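Local coordinates for mandelate racemase/muconate lactonizing enzyme family protein (Azoarcus sp., PDB 2QDE) that belongs to the enolase superfamily, pairing an N-terminal capping domain with a TIM-barrel-like C-terminal domain that holds a barium ion, at residues I31-L36 / A48-T53; R158-H162 / E353-L357; F161-K165 / F322-N326. All blocks are in the same frame, centred on the assembly; numbering follows the deposited sequence.

Interaction 1: residues I31-L36 / A48-T53; sequences IDGVLL and ADAGDT
This contact is an antiparallel beta hairpin in the N-terminal domain, where the edge strand 45-49 runs back antiparallel along strand 31-40 and the chain then turns through residues 50-53. Residues 31-36 are extended throughout. Leu36 and Ala48 form a hydrogen-bonded pair: Leu36 N reaches Ala48 O at 2.8 Å, and Ala48 N reaches Leu36 O at 3.0 Å. Leu35 and Asp49 form the neighbouring non-hydrogen-bonded pair, CA atoms 4.5 Å apart. Ala50 N donates to Val34 O at 2.9 Å, and the backbone turns at Ala50, phi/psi -63/-28, after the bridged pairs. Asp49, with chi1 t, turns OD1 back to Gly51 N at 2.9 Å, an Asx turn, while its OD2 is hydrogen-bonded to Ser302 in the barrel domain.

Glycine is needed at two places for different reasons. Gly51 has phi/psi of 87/-168, where a CB would strike the preceding carbonyl; Gly33 leaves room for Gly51 O, 3.4 Å from its CA, where a CB would clash. The branched Leu36 and the small Ala48, both apolar, with CB atoms 4.4 Å apart, face helix 101-119, whereas Leu35 and Asp49 lie on the other face, beside Ile345. Farther along, Ile31 CG2 packs on Asp52 CB at 3.5 Å, and a water bridges Asp32 N (3.1 Å) and Asp52 OD1 (2.5 Å). The Asp52 side chain lies about 12 Å from the barium ion. Thr53, chi1 p, closes the contact by donating OG1 to Asp32 O at 2.9 Å, beside a weak bond from Thr53 N to Asp32 O at 3.2 Å.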
ATOM      1  N   ILE A  31      14.463  33.380 -31.275  1.00 28.19           N
ATOM      2  CA  ILE A  31      13.402  32.452 -30.913  1.00 25.54           C
ATOM      3  C   ILE A  31      12.777  31.853 -32.172  1.00 24.97           C
ATOM      4  O   ILE A  31      12.167  32.577 -32.965  1.00 23.72           O
ATOM      5  CB  ILE A  31      12.298  33.178 -30.122  1.00 25.46           C
ATOM      6  CG1 ILE A  31      12.869  33.749 -28.823  1.00 27.38           C
ATOM      7  CG2 ILE A  31      11.148  32.232 -29.855  1.00 27.17           C
ATOM      8  CD1 ILE A  31      13.541  32.715 -27.928  1.00 28.66           C
ATOM      9  N   ASP A  32      12.926  30.542 -32.357  1.00 22.30           N
ATOM     10  CA  ASP A  32      12.350  29.872 -33.519  1.00 21.43           C
ATOM     11  C   ASP A  32      10.992  29.272 -33.162  1.00 22.35           C
ATOM     12  O   ASP A  32      10.887  28.395 -32.293  1.00 21.87           O
ATOM     13  CB  ASP A  32      13.279  28.772 -34.040  1.00 22.34           C
ATOM     14  CG  ASP A  32      14.608  29.318 -34.552  1.00 23.54           C
ATOM     15  OD1 ASP A  32      14.616  30.420 -35.148  1.00 23.12           O
ATOM     16  OD2 ASP A  32      15.641  28.641 -34.369  1.00 25.57           O
ATOM     17  N   GLY A  33       9.953  29.744 -33.838  1.00 21.11           N
ATOM     18  CA  GLY A  33       8.622  29.254 -33.555  1.00 19.75           C
ATOM     19  C   GLY A  33       7.752  29.157 -34.784  1.00 20.90           C
ATOM     20  O   GLY A  33       8.240  29.162 -35.910  1.00 20.69           O
ATOM     21  N   VAL A  34       6.446  29.089 -34.570  1.00 19.14           N
ATOM     22  CA  VAL A  34       5.519  28.971 -35.671  1.00 19.21           C
ATOM     23  C   VAL A  34       4.232  29.740 -35.405  1.00 19.44           C
ATOM     24  O   VAL A  34       3.796  29.849 -34.261  1.00 17.98           O
ATOM     25  CB  VAL A  34       5.208  27.469 -35.912  1.00 21.89           C
ATOM     26  CG1 VAL A  34       3.736  27.253 -36.153  1.00 22.92           C
ATOM     27  CG2 VAL A  34       6.024  26.958 -37.083  1.00 20.84           C
ATOM     28  N   LEU A  35       3.646  30.291 -36.466  1.00 18.36           N
ATOM     29  CA  LEU A  35       2.378  31.000 -36.367  1.00 17.88           C
ATOM     30  C   LEU A  35       1.379  30.177 -37.163  1.00 19.17           C
ATOM     31  O   LEU A  35       1.723  29.599 -38.198  1.00 20.45           O
ATOM     32  CB  LEU A  35       2.456  32.407 -36.963  1.00 17.92           C
ATOM     33  CG  LEU A  35       3.361  33.465 -36.326  1.00 19.23           C
ATOM     34  CD1 LEU A  35       3.021  34.815 -36.948  1.00 19.51           C
ATOM     35  CD2 LEU A  35       3.166  33.523 -34.811  1.00 19.12           C
ATOM     36  N   LEU A  36       0.145  30.122 -36.681  1.00 18.12           N
ATOM     37  CA  LEU A  36      -0.901  29.360 -37.342  1.00 17.97           C
ATOM     38  C   LEU A  36      -2.075  30.244 -37.726  1.00 18.67           C
ATOM     39  O   LEU A  36      -2.470  31.139 -36.979  1.00 18.97           O
ATOM     40  CB  LEU A  36      -1.408  28.251 -36.414  1.00 18.30           C
ATOM     41  CG  LEU A  36      -2.650  27.461 -36.855  1.00 18.90           C
ATOM     42  CD1 LEU A  36      -2.344  26.658 -38.116  1.00 18.47           C
ATOM     43  CD2 LEU A  36      -3.086  26.535 -35.731  1.00 18.70           C
ATOM     44  N   ALA A  48      -2.716  32.097 -34.138  1.00 18.50           N
ATOM     45  CA  ALA A  48      -2.046  31.591 -32.939  1.00 18.91           C
ATOM     46  C   ALA A  48      -0.532  31.583 -33.126  1.00 19.57           C
ATOM     47  O   ALA A  48      -0.041  31.514 -34.255  1.00 18.92           O
ATOM     48  CB  ALA A  48      -2.534  30.185 -32.614  1.00 19.25           C
ATOM     49  N   ASP A  49       0.187  31.654 -32.008  1.00 18.00           N
ATOM     50  CA  ASP A  49       1.651  31.665 -31.979  1.00 17.96           C
ATOM     51  C   ASP A  49       2.090  30.534 -31.046  1.00 19.13           C
ATOM     52  O   ASP A  49       1.819  30.591 -29.844  1.00 17.36           O
ATOM     53  CB  ASP A  49       2.141  33.001 -31.412  1.00 18.43           C
ATOM     54  CG  ASP A  49       3.655  33.179 -31.513  1.00 21.90           C
ATOM     55  OD1 ASP A  49       4.384  32.192 -31.773  1.00 21.55           O
ATOM     56  OD2 ASP A  49       4.117  34.326 -31.318  1.00 23.29           O
ATOM     57  N   ALA A  50       2.756  29.518 -31.590  1.00 16.07           N
ATOM     58  CA  ALA A  50       3.211  28.387 -30.786  1.00 18.27           C
ATOM     59  C   ALA A  50       4.228  28.834 -29.743  1.00 20.07           C
ATOM     60  O   ALA A  50       4.357  28.227 -28.670  1.00 19.52           O
ATOM     61  CB  ALA A  50       3.829  27.319 -31.683  1.00 17.38           C
ATOM     62  N   GLY A  51       4.942  29.905 -30.068  1.00 19.00           N
ATOM     63  CA  GLY A  51       5.959  30.415 -29.175  1.00 18.89           C
ATOM     64  C   GLY A  51       7.259  29.686 -29.456  1.00 19.89           C
ATOM     65  O   GLY A  51       7.386  28.975 -30.451  1.00 20.82           O
ATOM     66  N   ASP A  52       8.227  29.858 -28.569  1.00 19.40           N
ATOM     67  CA  ASP A  52       9.525  29.227 -28.720  1.00 19.75           C
ATOM     68  C   ASP A  52       9.458  27.694 -28.728  1.00 19.55           C
ATOM     69  O   ASP A  52       8.566  27.092 -28.137  1.00 19.20           O
ATOM     70  CB  ASP A  52      10.441  29.711 -27.593  1.00 20.55           C
ATOM     71  CG  ASP A  52      11.855  29.196 -27.732  1.00 23.27           C
ATOM     72  OD1 ASP A  52      12.352  29.138 -28.873  1.00 23.62           O
ATOM     73  OD2 ASP A  52      12.472  28.860 -26.695  1.00 26.04           O
ATOM     74  N   THR A  53      10.405  27.067 -29.418  1.00 18.24           N
ATOM     75  CA  THR A  53      10.473  25.615 -29.464  1.00 19.02           C
ATOM     76  C   THR A  53      11.709  25.187 -28.665  1.00 18.63           C
ATOM     77  O   THR A  53      12.780  25.791 -28.778  1.00 19.42           O
ATOM     78  CB  THR A  53      10.566  25.093 -30.922  1.00 20.57           C
ATOM     79  OG1 THR A  53      11.655  25.736 -31.600  1.00 21.50           O
ATOM     80  CG2 THR A  53       9.263  25.384 -31.671  1.00 19.57           C
TER
HETATM   81  O   HOH W   1      14.277  28.545 -30.374  1.00 27.58           O

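Interaction 2: residues R158-H162 / E353-L357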
ATOM      1  N   ARG A 158      11.252  46.582  -8.050  1.00 25.24           N
ATOM      2  CA  ARG A 158      10.863  47.996  -8.085  1.00 26.04           C
ATOM      3  C   ARG A 158       9.709  48.240  -9.055  1.00 25.98           C
ATOM      4  O   ARG A 158       8.873  49.119  -8.830  1.00 26.07           O
ATOM      5  CB  ARG A 158      12.059  48.879  -8.474  1.00 27.86           C
ATOM      6  CG  ARG A 158      12.792  49.481  -7.278  1.00 29.59           C
ATOM      7  CD  ARG A 158      13.873  50.480  -7.699  1.00 30.19           C
ATOM      8  NE  ARG A 158      15.130  49.825  -8.064  1.00 31.97           N
ATOM      9  CZ  ARG A 158      15.620  49.770  -9.300  1.00 32.61           C
ATOM     10  NH1 ARG A 158      14.958  50.338 -10.306  1.00 33.55           N
ATOM     11  NH2 ARG A 158      16.770  49.147  -9.532  1.00 32.33           N
ATOM     12  N   GLU A 159       9.659  47.454 -10.126  1.00 25.85           N
ATOM     13  CA  GLU A 159       8.608  47.588 -11.130  1.00 25.41           C
ATOM     14  C   GLU A 159       7.257  47.104 -10.603  1.00 25.94           C
ATOM     15  O   GLU A 159       6.209  47.499 -11.120  1.00 25.45           O
ATOM     16  CB  GLU A 159       8.994  46.807 -12.388  1.00 28.61           C
ATOM     17  CG  GLU A 159       8.018  46.930 -13.556  1.00 31.95           C
ATOM     18  CD  GLU A 159       7.741  48.367 -13.953  1.00 35.00           C
ATOM     19  OE1 GLU A 159       8.674  49.201 -13.884  1.00 35.43           O
ATOM     20  OE2 GLU A 159       6.585  48.663 -14.346  1.00 36.96           O
ATOM     21  N   GLY A 160       7.282  46.247  -9.581  1.00 25.51           N
ATOM     22  CA  GLY A 160       6.038  45.756  -9.003  1.00 25.34           C
ATOM     23  C   GLY A 160       5.808  44.249  -9.030  1.00 24.55           C
ATOM     24  O   GLY A 160       4.811  43.755  -8.496  1.00 24.51           O
ATOM     25  N   PHE A 161       6.718  43.506  -9.643  1.00 23.83           N
ATOM     26  CA  PHE A 161       6.555  42.062  -9.714  1.00 23.71           C
ATOM     27  C   PHE A 161       6.495  41.400  -8.337  1.00 23.52           C
ATOM     28  O   PHE A 161       7.121  41.857  -7.383  1.00 23.05           O
ATOM     29  CB  PHE A 161       7.637  41.472 -10.600  1.00 22.60           C
ATOM     30  CG  PHE A 161       7.477  41.856 -12.045  1.00 23.20           C
ATOM     31  CD1 PHE A 161       8.008  43.050 -12.527  1.00 22.93           C
ATOM     32  CD2 PHE A 161       6.724  41.056 -12.908  1.00 22.59           C
ATOM     33  CE1 PHE A 161       7.787  43.450 -13.853  1.00 22.87           C
ATOM     34  CE2 PHE A 161       6.496  41.443 -14.232  1.00 22.85           C
ATOM     35  CZ  PHE A 161       7.032  42.648 -14.705  1.00 23.29           C
ATOM     36  N   HIS A 162       5.727  40.314  -8.266  1.00 24.17           N
ATOM     37  CA  HIS A 162       5.447  39.585  -7.031  1.00 22.38           C
ATOM     38  C   HIS A 162       6.396  38.488  -6.572  1.00 22.19           C
ATOM     39  O   HIS A 162       6.333  38.059  -5.422  1.00 21.44           O
ATOM     40  CB  HIS A 162       4.021  39.061  -7.136  1.00 23.22           C
ATOM     41  CG  HIS A 162       3.043  40.127  -7.517  1.00 24.54           C
ATOM     42  ND1 HIS A 162       2.324  40.846  -6.586  1.00 25.53           N
ATOM     43  CD2 HIS A 162       2.738  40.663  -8.722  1.00 24.46           C
ATOM     44  CE1 HIS A 162       1.618  41.778  -7.202  1.00 25.43           C
ATOM     45  NE2 HIS A 162       1.853  41.690  -8.499  1.00 25.50           N
ATOM     46  N   GLU A 353       1.889  46.048 -16.867  1.00 23.23           N
ATOM     47  CA  GLU A 353       2.174  47.280 -16.148  1.00 25.05           C
ATOM     48  C   GLU A 353       2.162  47.092 -14.630  1.00 23.95           C
ATOM     49  O   GLU A 353       1.276  46.432 -14.086  1.00 22.54           O
ATOM     50  CB  GLU A 353       1.141  48.338 -16.541  1.00 26.03           C
ATOM     51  CG  GLU A 353       1.468  49.743 -16.060  1.00 30.18           C
ATOM     52  CD  GLU A 353       0.297  50.690 -16.236  1.00 32.99           C
ATOM     53  OE1 GLU A 353      -0.357  50.635 -17.301  1.00 33.80           O
ATOM     54  OE2 GLU A 353       0.031  51.492 -15.313  1.00 35.85           O
ATOM     55  N   GLY A 354       3.150  47.679 -13.958  1.00 23.66           N
ATOM     56  CA  GLY A 354       3.239  47.576 -12.512  1.00 23.70           C
ATOM     57  C   GLY A 354       3.319  46.154 -11.986  1.00 25.27           C
ATOM     58  O   GLY A 354       2.896  45.886 -10.861  1.00 25.10           O
ATOM     59  N   GLY A 355       3.867  45.243 -12.788  1.00 24.44           N
ATOM     60  CA  GLY A 355       3.980  43.859 -12.360  1.00 23.63           C
ATOM     61  C   GLY A 355       2.682  43.083 -12.511  1.00 22.67           C
ATOM     62  O   GLY A 355       2.491  42.051 -11.864  1.00 22.36           O
ATOM     63  N   TYR A 356       1.794  43.578 -13.369  1.00 21.77           N
ATOM     64  CA  TYR A 356       0.509  42.929 -13.623  1.00 22.15           C
ATOM     65  C   TYR A 356       0.265  42.741 -15.117  1.00 22.42           C
ATOM     66  O   TYR A 356       0.757  43.515 -15.934  1.00 21.81           O
ATOM     67  CB  TYR A 356      -0.637  43.771 -13.061  1.00 23.58           C
ATOM     68  CG  TYR A 356      -0.847  43.674 -11.567  1.00 24.81           C
ATOM     69  CD1 TYR A 356      -1.599  42.637 -11.015  1.00 25.27           C
ATOM     70  CD2 TYR A 356      -0.335  44.648 -10.710  1.00 25.95           C
ATOM     71  CE1 TYR A 356      -1.847  42.576  -9.629  1.00 26.90           C
ATOM     72  CE2 TYR A 356      -0.574  44.600  -9.330  1.00 27.09           C
ATOM     73  CZ  TYR A 356      -1.331  43.560  -8.799  1.00 27.37           C
ATOM     74  OH  TYR A 356      -1.566  43.511  -7.436  1.00 29.23           O
ATOM     75  N   LEU A 357      -0.503  41.712 -15.462  1.00 21.72           N
ATOM     76  CA  LEU A 357      -0.869  41.431 -16.846  1.00 21.49           C
ATOM     77  C   LEU A 357      -2.379  41.597 -16.986  1.00 21.29           C
ATOM     78  O   LEU A 357      -3.147  41.053 -16.194  1.00 20.87           O
ATOM     79  CB  LEU A 357      -0.473  40.002 -17.243  1.00 21.32           C
ATOM     80  CG  LEU A 357      -1.175  39.366 -18.458  1.00 22.72           C
ATOM     81  CD1 LEU A 357      -0.976  40.222 -19.707  1.00 23.29           C
ATOM     82  CD2 LEU A 357      -0.627  37.958 -18.691  1.00 21.29           C
TER
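Both backbones are turning where they meet. Helix 146-159 ends in a Schellman motif, with Gly160 at phi 120°, and residues 353-356 form a type I' turn between strands 351-353 and 356-358, closed by Glu353 N to Tyr356 O (2.9 Å) and Tyr356 N to Glu353 O (3.0 Å). Gly354 and Gly355 occupy the two central, positive-phi positions. Phe161 and Gly355 are the nearest pair by CA atoms, 4.1 Å apart; a CB on Gly355 would collide with Gly160 C and Phe161 N, and one on Gly160 with Gly354 O. Gly354 CA makes a CA-H...O contact to Glu159 O at 3.3 Å.

Phe161 lays its ring over the turn, so that Gly355 CA sits 3.8 Å from the ring centroid, almost on its normal, in a CH-pi contact. His162 presents its edge to the face of Tyr356 in a T-shaped pair, with centroids 4.9 Å apart and planes at 73°. Arg134 makes a cation-pi contact with Tyr356, and Pro136 of strand 135-140 touches both side chains. The chemistry is thus dominated by weak CH and aromatic contacts, which depend on glycines at the helix end and in the hairpin turn letting the two backbones come close.

Interaction 3: residues F161-K165 / F322-N326; sequences FHFVK and FPQEN
Side chains of the barrel strand 164-167 and of the approach to it meet residues 322-326, in a loop between helices 303-315 and 328-332 that lies between strands 294-296 and 135-140 of the TIM-barrel-like domain. The two backbones stand apart, His162 and Pro323 being the nearest CA pair at 7.0 Å, and the touching parts run 43° apart, so side chains fill the gap. Residues 163-165 are extended, as is Pro323 (phi/psi -67/147); Glu325 bends the loop with -143/31.

Phe163, chi1 p, fills the middle. Its ring edge meets Pro323 CB (CE2 at 3.9 Å) and Glu325 CB (CZ at 4.1 Å), and its CZ lies 3.5 Å from Gln324 O; a flat, wholly apolar ring suits this buried slot. The CA-to-CB bond of Gln324 points away from residues 161-165. Its NE2 donates to Phe322 O at 2.8 Å and also to Val294 O, and its OE1 accepts from Cys296 N, so a buried amide has both ends satisfied and ties the loop to strand 294-296.

Lys165 is fully extended, all four chi angles t, and carries its ammonium group to Glu325, chi1 t: NZ to OE2 is 3.2 Å, a salt bridge with a weak hydrogen bond, and Lys165 CD is only 2.9 Å from the same OE2. The stronger partner of Lys165 NZ is Asp195 OD2, and it also forms a salt bridge with Glu221 OE1. The barium ion is about 5 Å from the Lys165 side chain. One buried ammonium group is thus shared among carboxylates of Glu325, Asp195 and Glu221, the last two also barium ligands, partly offsetting their charge and linking Glu325 to the metal site.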
ATOM      1  N   PHE A 161       6.718  43.506  -9.643  1.00 23.83           N
ATOM      2  CA  PHE A 161       6.555  42.062  -9.714  1.00 23.71           C
ATOM      3  C   PHE A 161       6.495  41.400  -8.337  1.00 23.52           C
ATOM      4  O   PHE A 161       7.121  41.857  -7.383  1.00 23.05           O
ATOM      5  CB  PHE A 161       7.637  41.472 -10.600  1.00 22.60           C
ATOM      6  CG  PHE A 161       7.477  41.856 -12.045  1.00 23.20           C
ATOM      7  CD1 PHE A 161       8.008  43.050 -12.527  1.00 22.93           C
ATOM      8  CD2 PHE A 161       6.724  41.056 -12.908  1.00 22.59           C
ATOM      9  CE1 PHE A 161       7.787  43.450 -13.853  1.00 22.87           C
ATOM     10  CE2 PHE A 161       6.496  41.443 -14.232  1.00 22.85           C
ATOM     11  CZ  PHE A 161       7.032  42.648 -14.705  1.00 23.29           C
ATOM     12  N   HIS A 162       5.727  40.314  -8.266  1.00 24.17           N
ATOM     13  CA  HIS A 162       5.447  39.585  -7.031  1.00 22.38           C
ATOM     14  C   HIS A 162       6.396  38.488  -6.572  1.00 22.19           C
ATOM     15  O   HIS A 162       6.333  38.059  -5.422  1.00 21.44           O
ATOM     16  CB  HIS A 162       4.021  39.061  -7.136  1.00 23.22           C
ATOM     17  CG  HIS A 162       3.043  40.127  -7.517  1.00 24.54           C
ATOM     18  ND1 HIS A 162       2.324  40.846  -6.586  1.00 25.53           N
ATOM     19  CD2 HIS A 162       2.738  40.663  -8.722  1.00 24.46           C
ATOM     20  CE1 HIS A 162       1.618  41.778  -7.202  1.00 25.43           C
ATOM     21  NE2 HIS A 162       1.853  41.690  -8.499  1.00 25.50           N
ATOM     22  N   PHE A 163       7.250  38.006  -7.462  1.00 20.13           N
ATOM     23  CA  PHE A 163       8.234  37.016  -7.062  1.00 20.86           C
ATOM     24  C   PHE A 163       9.403  37.054  -8.019  1.00 19.84           C
ATOM     25  O   PHE A 163       9.329  37.693  -9.068  1.00 21.02           O
ATOM     26  CB  PHE A 163       7.623  35.601  -6.955  1.00 19.84           C
ATOM     27  CG  PHE A 163       7.139  35.019  -8.252  1.00 20.08           C
ATOM     28  CD1 PHE A 163       8.038  34.543  -9.202  1.00 20.38           C
ATOM     29  CD2 PHE A 163       5.773  34.881  -8.491  1.00 20.61           C
ATOM     30  CE1 PHE A 163       7.580  33.928 -10.368  1.00 22.05           C
ATOM     31  CE2 PHE A 163       5.306  34.268  -9.649  1.00 21.47           C
ATOM     32  CZ  PHE A 163       6.208  33.791 -10.588  1.00 21.68           C
ATOM     33  N   VAL A 164      10.489  36.395  -7.643  1.00 20.28           N
ATOM     34  CA  VAL A 164      11.685  36.357  -8.465  1.00 21.15           C
ATOM     35  C   VAL A 164      12.160  34.915  -8.602  1.00 21.98           C
ATOM     36  O   VAL A 164      12.438  34.253  -7.607  1.00 22.24           O
ATOM     37  CB  VAL A 164      12.804  37.213  -7.829  1.00 21.93           C
ATOM     38  CG1 VAL A 164      14.111  37.004  -8.571  1.00 22.75           C
ATOM     39  CG2 VAL A 164      12.404  38.686  -7.854  1.00 22.61           C
ATOM     40  N   LYS A 165      12.263  34.444  -9.840  1.00 20.53           N
ATOM     41  CA  LYS A 165      12.693  33.081 -10.122  1.00 21.69           C
ATOM     42  C   LYS A 165      14.071  33.061 -10.794  1.00 22.04           C
ATOM     43  O   LYS A 165      14.319  33.845 -11.708  1.00 21.25           O
ATOM     44  CB  LYS A 165      11.655  32.411 -11.027  1.00 20.70           C
ATOM     45  CG  LYS A 165      12.073  31.069 -11.603  1.00 22.51           C
ATOM     46  CD  LYS A 165      10.940  30.475 -12.431  1.00 21.97           C
ATOM     47  CE  LYS A 165      11.427  29.370 -13.332  1.00 22.67           C
ATOM     48  NZ  LYS A 165      10.305  28.742 -14.067  1.00 21.90           N
ATOM     49  N   PHE A 322      -3.353  32.422  -7.807  1.00 17.97           N
ATOM     50  CA  PHE A 322      -1.904  32.523  -7.654  1.00 18.47           C
ATOM     51  C   PHE A 322      -1.179  33.457  -8.614  1.00 18.82           C
ATOM     52  O   PHE A 322      -1.654  33.710  -9.714  1.00 18.33           O
ATOM     53  CB  PHE A 322      -1.318  31.121  -7.800  1.00 18.03           C
ATOM     54  CG  PHE A 322      -2.171  30.053  -7.177  1.00 17.61           C
ATOM     55  CD1 PHE A 322      -2.226  29.912  -5.790  1.00 16.94           C
ATOM     56  CD2 PHE A 322      -2.951  29.213  -7.976  1.00 17.01           C
ATOM     57  CE1 PHE A 322      -3.049  28.945  -5.204  1.00 18.25           C
ATOM     58  CE2 PHE A 322      -3.776  28.243  -7.406  1.00 18.85           C
ATOM     59  CZ  PHE A 322      -3.825  28.110  -6.014  1.00 17.30           C
ATOM     60  N   PRO A 323      -0.009  33.982  -8.197  1.00 19.41           N
ATOM     61  CA  PRO A 323       0.749  34.877  -9.078  1.00 19.46           C
ATOM     62  C   PRO A 323       1.237  34.035 -10.255  1.00 19.68           C
ATOM     63  O   PRO A 323       1.520  32.847 -10.100  1.00 18.85           O
ATOM     64  CB  PRO A 323       1.877  35.386  -8.182  1.00 19.65           C
ATOM     65  CG  PRO A 323       2.057  34.261  -7.174  1.00 22.58           C
ATOM     66  CD  PRO A 323       0.628  33.881  -6.871  1.00 19.64           C
ATOM     67  N   GLN A 324       1.327  34.649 -11.426  1.00 18.28           N
ATOM     68  CA  GLN A 324       1.713  33.921 -12.620  1.00 18.71           C
ATOM     69  C   GLN A 324       3.068  34.287 -13.224  1.00 20.02           C
ATOM     70  O   GLN A 324       3.799  35.126 -12.691  1.00 20.35           O
ATOM     71  CB  GLN A 324       0.596  34.069 -13.649  1.00 17.20           C
ATOM     72  CG  GLN A 324      -0.755  33.609 -13.111  1.00 16.00           C
ATOM     73  CD  GLN A 324      -0.765  32.124 -12.816  1.00 15.71           C
ATOM     74  OE1 GLN A 324      -0.444  31.320 -13.681  1.00 17.55           O
ATOM     75  NE2 GLN A 324      -1.130  31.754 -11.594  1.00 18.71           N
ATOM     76  N   GLU A 325       3.387  33.664 -14.353  1.00 20.65           N
ATOM     77  CA  GLU A 325       4.676  33.889 -14.989  1.00 23.19           C
ATOM     78  C   GLU A 325       4.608  33.909 -16.516  1.00 23.00           C
ATOM     79  O   GLU A 325       5.560  33.523 -17.195  1.00 24.44           O
ATOM     80  CB  GLU A 325       5.633  32.791 -14.533  1.00 25.45           C
ATOM     81  CG  GLU A 325       7.086  33.125 -14.694  1.00 30.92           C
ATOM     82  CD  GLU A 325       7.932  31.886 -14.869  1.00 35.68           C
ATOM     83  OE1 GLU A 325       7.788  31.215 -15.922  1.00 36.51           O
ATOM     84  OE2 GLU A 325       8.734  31.578 -13.957  1.00 37.72           O
ATOM     85  N   ASN A 326       3.485  34.363 -17.055  1.00 22.81           N
ATOM     86  CA  ASN A 326       3.293  34.425 -18.499  1.00 21.65           C
ATOM     87  C   ASN A 326       3.756  35.797 -19.008  1.00 20.22           C
ATOM     88  O   ASN A 326       2.945  36.699 -19.173  1.00 21.15           O
ATOM     89  CB  ASN A 326       1.808  34.190 -18.800  1.00 21.02           C
ATOM     90  CG  ASN A 326       1.472  34.309 -20.277  1.00 20.44           C
ATOM     91  OD1 ASN A 326       2.098  33.679 -21.128  1.00 19.62           O
ATOM     92  ND2 ASN A 326       0.457  35.114 -20.581  1.00 21.45           N
TER

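In the fold
From the N terminus, interaction 1 comes first and closes a short loop, with 11 residues between its segments that include the rest of the hairpin strands and their turn, finishing well before the others begin. Interactions 2 and 3 open from overlapping segments, sharing Phe161 and His162 at the junction of helix 146-159 and strand 164-167. Interaction 3 spans 156 residues and lies within the longer, 190-residue span of interaction 2; their centres are 9 Å apart, and Leu357 CD2 packs on Asn326 ND2 at 3.6 Å. Together they tie an early helix-to-strand connection of the barrel to its late loop and the hairpin 351-358 that flanks strand 135-140. Interaction 1 stands apart, its centre 26 Å from interaction 2 and 23 Å from interaction 3.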